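Local coordinates for odorant-binding protein (Phormia regina, PDB 5DIC) that binds fatty acids such as palmitate and, as a secreted odorant-binding protein of the fly's oral disk, probably carries them in taste or smell, at residues A30-R34 with N35-A39. Numbering follows the deposited sequence.
Sequences ATKLR and NKDYA
With CG anti to its carbonyl carbon (chi1 -74°), N35 folds its side chain back alongside T31, and chi2 of -78° turns the amide so that ND2 donates to T31 O at 2.9 Å, nearly within the amide's own plane. T31 O takes a second bond from the backbone N35 N, at 3.1 Å, and the two donors arrive from opposite faces of the carbonyl plane. The ND2 bond holds the rotation of the amide beside T31, while N35 N ties the backbone to the same oxygen. At the next residue, K32 O receives D37 N at 2.9 Å in a fairly straight bond (N-H...O 163°), while the CB atoms of K32 and D37 touch at 4.0 Å. K36 N closes on L33 O at 3.0 Å from above the carbonyl plane. One face of the Y38 ring meets K36 CA, offset toward the rim, and CE1 comes to 4.2 Å from CD2 of L33, whose side chain is buried against F16, M45 and F48 of the neighbouring helices. K36 itself touches a bound palmitic acid. The D37 N and K36 N bonds and the positive phi of K36 make a Schellman motif, which here ends helix 27-34 and opens the loop to helix 43-55 in this PBP/GOBP-family protein.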
loop_
_atom_site.group_PDB
_atom_site.type_symbol
_atom_site.label_atom_id
_atom_site.label_comp_id
_atom_site.label_asym_id
_atom_site.label_seq_id
_atom_site.Cartn_x
_atom_site.Cartn_y
_atom_site.Cartn_z
ATOM N N ALA A 30 -3.042 -12.938 -8.512
ATOM C CA ALA A 30 -4.195 -12.057 -8.272
ATOM C C ALA A 30 -5.114 -12.646 -7.213
ATOM O O ALA A 30 -5.619 -11.924 -6.377
ATOM C CB ALA A 30 -4.977 -11.792 -9.557
ATOM N N THR A 31 -5.335 -13.954 -7.250
ATOM C CA THR A 31 -6.189 -14.585 -6.248
ATOM C C THR A 31 -5.527 -14.593 -4.859
ATOM O O THR A 31 -6.208 -14.372 -3.854
ATOM C CB THR A 31 -6.704 -15.949 -6.716
ATOM O OG1 THR A 31 -7.779 -16.312 -5.855
ATOM C CG2 THR A 31 -5.738 -17.010 -6.642
ATOM N N LYS A 32 -4.214 -14.788 -4.804
ATOM C CA LYS A 32 -3.536 -14.596 -3.530
ATOM C C LYS A 32 -3.775 -13.205 -3.005
ATOM O O LYS A 32 -4.086 -13.010 -1.821
ATOM C CB LYS A 32 -2.039 -14.888 -3.623
ATOM C CG LYS A 32 -1.736 -16.374 -3.749
ATOM C CD LYS A 32 -0.273 -16.681 -3.561
ATOM C CE LYS A 32 0.583 -16.380 -4.762
ATOM N NZ LYS A 32 1.832 -17.197 -4.684
ATOM N N LEU A 33 -3.565 -12.210 -3.857
ATOM C CA LEU A 33 -3.731 -10.818 -3.418
ATOM C C LEU A 33 -5.150 -10.522 -2.931
ATOM O O LEU A 33 -5.330 -9.892 -1.889
ATOM C CB LEU A 33 -3.313 -9.860 -4.537
ATOM C CG LEU A 33 -1.827 -9.848 -4.880
ATOM C CD1 LEU A 33 -1.598 -9.313 -6.292
ATOM C CD2 LEU A 33 -1.062 -9.072 -3.824
ATOM N N ARG A 34 -6.146 -11.006 -3.661
ATOM C CA ARG A 34 -7.535 -10.784 -3.258
ATOM C C ARG A 34 -7.867 -11.399 -1.912
ATOM O O ARG A 34 -8.728 -10.897 -1.219
ATOM C CB ARG A 34 -8.448 -11.348 -4.347
ATOM C CG ARG A 34 -9.929 -10.998 -4.280
ATOM C CD ARG A 34 -10.807 -12.039 -4.966
ATOM N NE ARG A 34 -10.067 -12.885 -5.890
ATOM C CZ ARG A 34 -10.591 -13.922 -6.531
ATOM N NH1 ARG A 34 -11.866 -14.266 -6.348
ATOM N NH2 ARG A 34 -9.860 -14.619 -7.366
ATOM N N ASN A 35 -7.168 -12.472 -1.566
ATOM C CA ASN A 35 -7.346 -13.152 -0.290
ATOM C C ASN A 35 -6.388 -12.708 0.796
ATOM O O ASN A 35 -6.316 -13.329 1.849
ATOM C CB ASN A 35 -7.286 -14.665 -0.508
ATOM C CG ASN A 35 -8.540 -15.174 -1.173
ATOM O OD1 ASN A 35 -9.560 -15.328 -0.502
ATOM N ND2 ASN A 35 -8.506 -15.373 -2.470
ATOM N N LYS A 36 -5.642 -11.643 0.535
ATOM C CA LYS A 36 -4.697 -11.080 1.506
ATOM C C LYS A 36 -3.621 -12.081 1.888
ATOM O O LYS A 36 -3.115 -12.066 3.005
ATOM C CB LYS A 36 -5.435 -10.502 2.729
ATOM C CG LYS A 36 -6.409 -9.394 2.367
ATOM C CD LYS A 36 -7.142 -8.880 3.591
ATOM C CE LYS A 36 -7.908 -7.608 3.277
ATOM N NZ LYS A 36 -8.664 -7.130 4.466
ATOM N N ASP A 37 -3.230 -12.919 0.924
ATOM C CA ASP A 37 -2.126 -13.860 1.120
ATOM C C ASP A 37 -0.838 -13.195 0.702
ATOM O O ASP A 37 -0.309 -13.477 -0.363
ATOM C CB ASP A 37 -2.357 -15.152 0.333
ATOM C CG ASP A 37 -3.577 -15.886 0.800
ATOM O OD1 ASP A 37 -3.868 -15.907 2.010
ATOM O OD2 ASP A 37 -4.274 -16.459 -0.060
ATOM N N TYR A 38 -0.347 -12.311 1.570
ATOM C CA TYR A 38 0.762 -11.420 1.258
ATOM C C TYR A 38 2.136 -11.918 1.657
ATOM O O TYR A 38 3.118 -11.265 1.345
ATOM C CB TYR A 38 0.583 -10.083 1.979
ATOM C CG TYR A 38 -0.664 -9.318 1.678
ATOM C CD1 TYR A 38 -1.282 -9.390 0.434
ATOM C CD2 TYR A 38 -1.200 -8.456 2.632
ATOM C CE1 TYR A 38 -2.411 -8.649 0.166
ATOM C CE2 TYR A 38 -2.342 -7.728 2.377
ATOM C CZ TYR A 38 -2.938 -7.822 1.143
ATOM O OH TYR A 38 -4.069 -7.088 0.905
ATOM N N ALA A 39 2.217 -13.008 2.398
ATOM C CA ALA A 39 3.498 -13.499 2.879
ATOM C C ALA A 39 4.364 -13.900 1.704
ATOM O O ALA A 39 3.882 -14.510 0.736
ATOM C CB ALA A 39 3.300 -14.681 3.804
#